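Local coordinates for protein ribonucleoside-diphosphate reductase (Pseudomonas aeruginosa, PDB 5IM3) that probably reduces ribonucleoside diphosphates to deoxyribonucleotides for DNA synthesis, using thioredoxin as reductant, and binds dATP, which acts as an allosteric effector, at residues W562-D567 / L586-T591; H582-C587 / L900-Y905. All coordinates share one frame; numbering follows the deposited sequence.

In the fold
Both contacts lie in the barrel domain, on the same side of the chain's centre, and their centres are 2 Å apart. Along the chain come strand 562-565, then the loop 582-591, and finally the segment 900-905, more than 300 residues later. The loop serves both contacts, which share Leu586 and Cys587. Contact 1 sets it against the strand, and contact 2 against the run between helix 885-897 and strand 906-909. The contacts also meet directly: Thr902 OG1 bonds to Thr588 O, and Ser584 OG to Ile590 O. This is consistent with the finger loop that enters the ten-stranded barrel in ribonucleotide reductases, held here between a strand shortly before it and a segment some 300 residues later.

Contact 1: residues W562-D567 / L586-T591; sequences WLTFKD and LCTEIT
Trp562 meets the loop with the six-membered part of its indole. CZ3 of Trp562 lies 3.2 Å from the carbonyl O of Leu586, and the neighbouring CH2 of Trp562 is 3.6 Å from the same oxygen. The approach is oblique to the ring. Next to it, Thr588 sends its methyl to the indole, with CG2 of Thr588 3.7 Å from CE3 of Trp562. The two side chains cross at about a right angle. Trp562 CG stands anti to its own carbonyl carbon (chi1 -58°), which swings the indole toward the loop, and chi2 of -40° turns its six-membered part to it. At its five-membered ring, CD1 of Trp562 packs against Tyr904 O of the segment 900-905.

The strand 562-565 belongs to the alpha-beta barrel and runs parallel to strand 482-487, to which it is bonded through the backbone. Trp562 and Thr564 point from it toward the loop. Thr564 adds a looser methyl contact, with its CG2 4.4 Å from CG2 of Thr588. Its hydroxyl OG1 is turned elsewhere and bonds to Asn485 O on the adjacent strand.

Thr588 has a left-handed backbone conformation (phi 70°). Its CB points to the strand, and its CG2 lies anti to the carbonyl carbon. This turns the methyl to the strand, where it meets Trp562 and, more loosely, Thr564. Leu586 behaves differently. Its CB leaves the strand, though the end of the side chain returns part of the way, and it touches Trp562 through the main-chain oxygen. Tyr453 of strand 450-455 packs on both Thr564 and Thr588. Cys451 of the same strand touches both Trp562 and Leu586.

Contact 2: residues H582-C587 / L900-Y905; sequences HSSNLC and LKTTYY
Thr902 OG1 is held by a short bond to Thr588 O, while CG2 of Thr902 packs against OG of Ser584 at 4.1 Å. The loop 582-587 matches the finger loop of the ribonucleotide reductase barrel. In class I relatives the tip of this loop carries the cysteine that becomes a thiyl radical, and Cys587 probably corresponds to it. Tyr904 and Tyr905 likewise resemble the adjacent tyrosine pair of the radical pathway in those enzymes.

Ser584 OG has a carbonyl partner of its own, Ile590 O. Ser584 OG is anti to its own backbone N (chi1 -170°), which also puts it beside the Thr902 methyl. Both hydroxyls thus bond to main-chain oxygens in the loop 586-591.

The Tyr904 ring lies beneath the end of the loop. Cys587 O stands 3.7 Å above the ring plane, over its centre. Tyr905 CD2 covers the opposite face at 3.6 Å from the plane, so the ring is held between a carbonyl and a second aromatic side chain. The carbonyl has a second partner in Ser875 OG, which bonds to it. Leu586 O also comes near the ring, obliquely. Tyr904 has its CG anti to the backbone N (chi1 -161°), and the long axis of the ring carries the phenol end to Cys587. There the hydroxyl approaches both side-chain atoms of the cysteine: OH of Tyr904 is 3.9 Å from CB of Cys587 and 3.7 Å from its SG.

Contact 1: residues W562-D567 / L586-T591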
ATOM      1  N   TRP A 562     -15.395  16.049 -18.670  1.00 43.70           N
ATOM      2  CA  TRP A 562     -14.431  16.668 -19.562  1.00 43.53           C
ATOM      3  C   TRP A 562     -14.265  18.145 -19.207  1.00 45.27           C
ATOM      4  O   TRP A 562     -15.053  18.725 -18.456  1.00 44.69           O
ATOM      5  CB  TRP A 562     -14.873  16.507 -21.017  1.00 44.24           C
ATOM      6  CG  TRP A 562     -15.055  15.075 -21.415  1.00 43.58           C
ATOM      7  CD1 TRP A 562     -14.269  14.020 -21.057  1.00 42.82           C
ATOM      8  CD2 TRP A 562     -16.100  14.536 -22.233  1.00 43.92           C
ATOM      9  NE1 TRP A 562     -14.752  12.860 -21.610  1.00 44.25           N
ATOM     10  CE2 TRP A 562     -15.878  13.150 -22.334  1.00 44.95           C
ATOM     11  CE3 TRP A 562     -17.203  15.093 -22.892  1.00 44.91           C
ATOM     12  CZ2 TRP A 562     -16.716  12.311 -23.068  1.00 44.58           C
ATOM     13  CZ3 TRP A 562     -18.034  14.258 -23.619  1.00 41.16           C
ATOM     14  CH2 TRP A 562     -17.787  12.885 -23.701  1.00 41.94           C
ATOM     15  N   LEU A 563     -13.222  18.755 -19.762  1.00 50.30           N
ATOM     16  CA  LEU A 563     -12.876  20.145 -19.493  1.00 49.08           C
ATOM     17  C   LEU A 563     -13.111  20.972 -20.752  1.00 48.27           C
ATOM     18  O   LEU A 563     -12.450  20.752 -21.774  1.00 48.56           O
ATOM     19  CB  LEU A 563     -11.421  20.264 -19.039  1.00 50.87           C
ATOM     20  CG  LEU A 563     -11.094  19.987 -17.567  1.00 54.96           C
ATOM     21  CD1 LEU A 563     -11.610  18.639 -17.096  1.00 54.94           C
ATOM     22  CD2 LEU A 563      -9.588  20.071 -17.345  1.00 56.34           C
ATOM     23  N   THR A 564     -14.048  21.915 -20.677  1.00 47.88           N
ATOM     24  CA  THR A 564     -14.320  22.851 -21.762  1.00 47.53           C
ATOM     25  C   THR A 564     -14.380  24.258 -21.185  1.00 46.65           C
ATOM     26  O   THR A 564     -14.727  24.446 -20.016  1.00 47.30           O
ATOM     27  CB  THR A 564     -15.634  22.520 -22.493  1.00 43.36           C
ATOM     28  OG1 THR A 564     -16.743  22.758 -21.621  1.00 43.14           O
ATOM     29  CG2 THR A 564     -15.650  21.060 -22.953  1.00 40.46           C
ATOM     30  N   PHE A 565     -14.048  25.248 -22.012  1.00 42.94           N
ATOM     31  CA  PHE A 565     -13.816  26.610 -21.540  1.00 44.55           C
ATOM     32  C   PHE A 565     -14.872  27.557 -22.100  1.00 43.27           C
ATOM     33  O   PHE A 565     -14.960  27.761 -23.316  1.00 39.13           O
ATOM     34  CB  PHE A 565     -12.403  27.056 -21.905  1.00 44.81           C
ATOM     35  CG  PHE A 565     -11.344  26.192 -21.293  1.00 48.93           C
ATOM     36  CD1 PHE A 565     -11.136  26.206 -19.924  1.00 48.81           C
ATOM     37  CD2 PHE A 565     -10.585  25.339 -22.073  1.00 50.50           C
ATOM     38  CE1 PHE A 565     -10.176  25.402 -19.347  1.00 50.62           C
ATOM     39  CE2 PHE A 565      -9.622  24.529 -21.500  1.00 51.58           C
ATOM     40  CZ  PHE A 565      -9.420  24.561 -20.134  1.00 50.94           C
ATOM     41  N   LYS A 566     -15.642  28.157 -21.192  1.00 43.59           N
ATOM     42  CA  LYS A 566     -16.841  28.898 -21.563  1.00 41.12           C
ATOM     43  C   LYS A 566     -16.508  30.196 -22.290  1.00 42.41           C
ATOM     44  O   LYS A 566     -17.187  30.562 -23.257  1.00 44.67           O
ATOM     45  CB  LYS A 566     -17.661  29.171 -20.298  1.00 42.07           C
ATOM     46  CG  LYS A 566     -18.646  30.327 -20.370  1.00 43.12           C
ATOM     47  CD  LYS A 566     -19.266  30.571 -19.010  1.00 42.31           C
ATOM     48  CE  LYS A 566     -20.235  31.735 -19.044  1.00 44.62           C
ATOM     49  NZ  LYS A 566     -20.553  32.216 -17.670  1.00 47.12           N
ATOM     50  N   ASP A 567     -15.483  30.907 -21.842  1.00 45.50           N
ATOM     51  CA  ASP A 567     -15.253  32.270 -22.302  1.00 48.94           C
ATOM     52  C   ASP A 567     -14.664  32.334 -23.709  1.00 50.93           C
ATOM     53  O   ASP A 567     -15.117  33.159 -24.516  1.00 53.36           O
ATOM     54  CB  ASP A 567     -14.367  33.005 -21.297  1.00 51.03           C
ATOM     55  CG  ASP A 567     -15.116  33.349 -20.016  1.00 52.31           C
ATOM     56  OD1 ASP A 567     -16.295  33.754 -20.107  1.00 50.18           O
ATOM     57  OD2 ASP A 567     -14.537  33.204 -18.920  1.00 53.77           O
ATOM     58  N   LEU A 586     -21.960  16.765 -27.549  1.00 36.16           N
ATOM     59  CA  LEU A 586     -21.540  15.454 -27.068  1.00 40.81           C
ATOM     60  C   LEU A 586     -20.045  15.222 -27.278  1.00 43.43           C
ATOM     61  O   LEU A 586     -19.387  14.586 -26.447  1.00 44.37           O
ATOM     62  CB  LEU A 586     -22.355  14.367 -27.773  1.00 39.77           C
ATOM     63  CG  LEU A 586     -21.994  12.912 -27.460  1.00 44.91           C
ATOM     64  CD1 LEU A 586     -22.165  12.602 -25.975  1.00 45.03           C
ATOM     65  CD2 LEU A 586     -22.841  11.968 -28.299  1.00 44.41           C
ATOM     66  N   CYS A 587     -19.492  15.726 -28.382  1.00 42.62           N
ATOM     67  CA  CYS A 587     -18.110  15.451 -28.758  1.00 44.75           C
ATOM     68  C   CYS A 587     -17.186  16.651 -28.579  1.00 43.00           C
ATOM     69  O   CYS A 587     -15.995  16.547 -28.886  1.00 41.14           O
ATOM     70  CB  CYS A 587     -18.066  14.951 -30.206  1.00 47.53           C
ATOM     71  SG  CYS A 587     -19.045  13.446 -30.464  1.00 49.70           S
ATOM     72  N   THR A 588     -17.708  17.784 -28.104  1.00 41.42           N
ATOM     73  CA  THR A 588     -16.918  18.920 -27.614  1.00 40.69           C
ATOM     74  C   THR A 588     -16.171  19.657 -28.723  1.00 40.28           C
ATOM     75  O   THR A 588     -15.075  20.164 -28.494  1.00 45.06           O
ATOM     76  CB  THR A 588     -15.929  18.491 -26.520  1.00 40.55           C
ATOM     77  OG1 THR A 588     -14.816  17.800 -27.102  1.00 42.76           O
ATOM     78  CG2 THR A 588     -16.618  17.598 -25.494  1.00 40.09           C
ATOM     79  N   GLU A 589     -16.750  19.755 -29.923  1.00 43.71           N
ATOM     80  CA  GLU A 589     -16.176  20.568 -30.989  1.00 45.82           C
ATOM     81  C   GLU A 589     -17.132  21.632 -31.513  1.00 47.09           C
ATOM     82  O   GLU A 589     -16.736  22.421 -32.380  1.00 46.83           O
ATOM     83  CB  GLU A 589     -15.712  19.683 -32.158  1.00 48.47           C
ATOM     84  CG  GLU A 589     -16.798  19.280 -33.170  1.00 49.77           C
ATOM     85  CD  GLU A 589     -17.744  18.224 -32.642  1.00 50.41           C
ATOM     86  OE1 GLU A 589     -17.646  17.865 -31.449  1.00 50.59           O
ATOM     87  OE2 GLU A 589     -18.585  17.744 -33.429  1.00 51.84           O
ATOM     88  N   ILE A 590     -18.364  21.684 -31.016  1.00 44.36           N
ATOM     89  CA  ILE A 590     -19.393  22.584 -31.522  1.00 46.32           C
ATOM     90  C   ILE A 590     -19.642  23.677 -30.492  1.00 46.62           C
ATOM     91  O   ILE A 590     -19.695  23.407 -29.287  1.00 45.95           O
ATOM     92  CB  ILE A 590     -20.690  21.810 -31.832  1.00 44.85           C
ATOM     93  CG1 ILE A 590     -20.406  20.689 -32.838  1.00 44.14           C
ATOM     94  CG2 ILE A 590     -21.768  22.744 -32.349  1.00 44.88           C
ATOM     95  CD1 ILE A 590     -19.869  21.170 -34.180  1.00 44.66           C
ATOM     96  N   THR A 591     -19.802  24.922 -30.973  1.00 45.74           N
ATOM     97  CA  THR A 591     -20.043  26.075 -30.098  1.00 49.18           C
ATOM     98  C   THR A 591     -21.123  26.936 -30.760  1.00 48.69           C
ATOM     99  O   THR A 591     -20.830  27.913 -31.452  1.00 48.34           O
ATOM    100  CB  THR A 591     -18.764  26.874 -29.836  1.00 50.42           C
ATOM    101  OG1 THR A 591     -18.190  27.295 -31.079  1.00 52.27           O
ATOM    102  CG2 THR A 591     -17.749  26.039 -29.072  1.00 50.47           C
TER

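Contact 2: residues H582-C587 / L900-Y905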
ATOM      1  N   HIS A 582     -24.095  28.198 -24.484  1.00 44.00           N
ATOM      2  CA  HIS A 582     -24.358  27.704 -23.143  1.00 42.05           C
ATOM      3  C   HIS A 582     -23.617  26.416 -22.827  1.00 44.02           C
ATOM      4  O   HIS A 582     -23.519  26.046 -21.650  1.00 41.65           O
ATOM      5  CB  HIS A 582     -25.864  27.485 -22.958  1.00 43.93           C
ATOM      6  CG  HIS A 582     -26.655  28.756 -22.894  1.00 42.90           C
ATOM      7  ND1 HIS A 582     -27.733  29.005 -23.715  1.00 45.64           N
ATOM      8  CD2 HIS A 582     -26.527  29.847 -22.102  1.00 45.00           C
ATOM      9  CE1 HIS A 582     -28.231  30.197 -23.438  1.00 45.04           C
ATOM     10  NE2 HIS A 582     -27.518  30.728 -22.461  1.00 45.13           N
ATOM     11  N   SER A 583     -23.096  25.737 -23.840  1.00 43.15           N
ATOM     12  CA  SER A 583     -22.259  24.560 -23.644  1.00 41.86           C
ATOM     13  C   SER A 583     -21.716  24.154 -25.009  1.00 43.65           C
ATOM     14  O   SER A 583     -21.978  24.807 -26.025  1.00 44.37           O
ATOM     15  CB  SER A 583     -23.035  23.414 -22.996  1.00 40.09           C
ATOM     16  OG  SER A 583     -23.886  22.765 -23.927  1.00 41.47           O
ATOM     17  N   SER A 584     -20.951  23.073 -25.022  1.00 45.60           N
ATOM     18  CA  SER A 584     -20.564  22.425 -26.260  1.00 43.64           C
ATOM     19  C   SER A 584     -21.458  21.198 -26.456  1.00 41.45           C
ATOM     20  O   SER A 584     -22.498  21.065 -25.803  1.00 43.21           O
ATOM     21  CB  SER A 584     -19.070  22.101 -26.218  1.00 45.85           C
ATOM     22  OG  SER A 584     -18.615  21.674 -27.487  1.00 45.95           O
ATOM     23  N   ASN A 585     -21.069  20.297 -27.345  1.00 40.74           N
ATOM     24  CA  ASN A 585     -21.924  19.178 -27.705  1.00 38.43           C
ATOM     25  C   ASN A 585     -21.373  17.882 -27.117  1.00 37.20           C
ATOM     26  O   ASN A 585     -20.448  17.883 -26.293  1.00 37.73           O
ATOM     27  CB  ASN A 585     -22.068  19.092 -29.224  1.00 38.16           C
ATOM     28  CG  ASN A 585     -20.783  18.668 -29.906  1.00 40.21           C
ATOM     29  OD1 ASN A 585     -19.707  19.190 -29.609  1.00 38.74           O
ATOM     30  ND2 ASN A 585     -20.887  17.703 -30.815  1.00 41.90           N
ATOM     31  N   LEU A 586     -21.960  16.765 -27.549  1.00 36.16           N
ATOM     32  CA  LEU A 586     -21.540  15.454 -27.068  1.00 40.81           C
ATOM     33  C   LEU A 586     -20.045  15.222 -27.278  1.00 43.43           C
ATOM     34  O   LEU A 586     -19.387  14.586 -26.447  1.00 44.37           O
ATOM     35  CB  LEU A 586     -22.355  14.367 -27.773  1.00 39.77           C
ATOM     36  CG  LEU A 586     -21.994  12.912 -27.460  1.00 44.91           C
ATOM     37  CD1 LEU A 586     -22.165  12.602 -25.975  1.00 45.03           C
ATOM     38  CD2 LEU A 586     -22.841  11.968 -28.299  1.00 44.41           C
ATOM     39  N   CYS A 587     -19.492  15.726 -28.382  1.00 42.62           N
ATOM     40  CA  CYS A 587     -18.110  15.451 -28.758  1.00 44.75           C
ATOM     41  C   CYS A 587     -17.186  16.651 -28.579  1.00 43.00           C
ATOM     42  O   CYS A 587     -15.995  16.547 -28.886  1.00 41.14           O
ATOM     43  CB  CYS A 587     -18.066  14.951 -30.206  1.00 47.53           C
ATOM     44  SG  CYS A 587     -19.045  13.446 -30.464  1.00 49.70           S
ATOM     45  N   LEU A 900      -7.215  27.151 -26.132  1.00 48.45           N
ATOM     46  CA  LEU A 900      -8.102  26.090 -26.585  1.00 48.99           C
ATOM     47  C   LEU A 900      -9.504  26.298 -26.028  1.00 48.11           C
ATOM     48  O   LEU A 900      -9.685  26.785 -24.907  1.00 46.51           O
ATOM     49  CB  LEU A 900      -7.564  24.722 -26.166  1.00 49.80           C
ATOM     50  CG  LEU A 900      -6.326  24.210 -26.909  1.00 53.11           C
ATOM     51  CD1 LEU A 900      -5.914  22.863 -26.347  1.00 53.33           C
ATOM     52  CD2 LEU A 900      -6.570  24.104 -28.411  1.00 52.95           C
ATOM     53  N   LYS A 901     -10.503  25.938 -26.831  1.00 47.60           N
ATOM     54  CA  LYS A 901     -11.892  26.045 -26.411  1.00 47.80           C
ATOM     55  C   LYS A 901     -12.381  24.800 -25.688  1.00 48.32           C
ATOM     56  O   LYS A 901     -13.197  24.911 -24.768  1.00 48.81           O
ATOM     57  CB  LYS A 901     -12.791  26.310 -27.625  1.00 46.72           C
ATOM     58  CG  LYS A 901     -12.481  27.602 -28.360  1.00 48.32           C
ATOM     59  CD  LYS A 901     -13.498  27.866 -29.454  1.00 50.49           C
ATOM     60  CE  LYS A 901     -13.195  29.153 -30.201  1.00 51.61           C
ATOM     61  NZ  LYS A 901     -14.189  29.396 -31.276  1.00 52.81           N
ATOM     62  N   THR A 902     -11.901  23.620 -26.076  1.00 49.67           N
ATOM     63  CA  THR A 902     -12.409  22.374 -25.523  1.00 48.89           C
ATOM     64  C   THR A 902     -11.287  21.355 -25.406  1.00 47.52           C
ATOM     65  O   THR A 902     -10.280  21.417 -26.117  1.00 48.56           O
ATOM     66  CB  THR A 902     -13.528  21.789 -26.397  1.00 47.05           C
ATOM     67  OG1 THR A 902     -13.068  21.691 -27.752  1.00 47.48           O
ATOM     68  CG2 THR A 902     -14.776  22.658 -26.343  1.00 47.90           C
ATOM     69  N   THR A 903     -11.480  20.413 -24.489  1.00 43.94           N
ATOM     70  CA  THR A 903     -10.736  19.166 -24.482  1.00 43.38           C
ATOM     71  C   THR A 903     -11.745  18.033 -24.397  1.00 40.38           C
ATOM     72  O   THR A 903     -12.900  18.231 -24.013  1.00 38.01           O
ATOM     73  CB  THR A 903      -9.722  19.065 -23.322  1.00 45.72           C
ATOM     74  OG1 THR A 903     -10.413  18.920 -22.073  1.00 45.49           O
ATOM     75  CG2 THR A 903      -8.824  20.296 -23.272  1.00 46.22           C
ATOM     76  N   TYR A 904     -11.294  16.839 -24.766  1.00 41.89           N
ATOM     77  CA  TYR A 904     -12.184  15.698 -24.922  1.00 42.53           C
ATOM     78  C   TYR A 904     -11.747  14.588 -23.971  1.00 44.62           C
ATOM     79  O   TYR A 904     -11.452  14.860 -22.802  1.00 45.62           O
ATOM     80  CB  TYR A 904     -12.175  15.252 -26.392  1.00 45.41           C
ATOM     81  CG  TYR A 904     -13.341  14.394 -26.849  1.00 44.95           C
ATOM     82  CD1 TYR A 904     -14.493  14.262 -26.085  1.00 43.84           C
ATOM     83  CD2 TYR A 904     -13.276  13.705 -28.055  1.00 44.96           C
ATOM     84  CE1 TYR A 904     -15.546  13.473 -26.510  1.00 45.51           C
ATOM     85  CE2 TYR A 904     -14.320  12.913 -28.484  1.00 44.00           C
ATOM     86  CZ  TYR A 904     -15.451  12.800 -27.713  1.00 46.67           C
ATOM     87  OH  TYR A 904     -16.490  12.011 -28.149  1.00 49.67           O
ATOM     88  N   TYR A 905     -11.689  13.347 -24.446  1.00 46.99           N
ATOM     89  CA  TYR A 905     -11.286  12.240 -23.591  1.00 48.77           C
ATOM     90  C   TYR A 905      -9.860  12.422 -23.090  1.00 47.70           C
ATOM     91  O   TYR A 905      -8.995  12.964 -23.781  1.00 46.72           O
ATOM     92  CB  TYR A 905     -11.369  10.913 -24.342  1.00 50.98           C
ATOM     93  CG  TYR A 905     -12.763  10.386 -24.557  1.00 55.40           C
ATOM     94  CD1 TYR A 905     -13.454   9.764 -23.529  1.00 57.42           C
ATOM     95  CD2 TYR A 905     -13.377  10.483 -25.798  1.00 56.72           C
ATOM     96  CE1 TYR A 905     -14.726   9.269 -23.724  1.00 59.30           C
ATOM     97  CE2 TYR A 905     -14.647   9.990 -26.003  1.00 57.33           C
ATOM     98  CZ  TYR A 905     -15.317   9.383 -24.966  1.00 59.45           C
ATOM     99  OH  TYR A 905     -16.587   8.892 -25.174  1.00 63.10           O
TER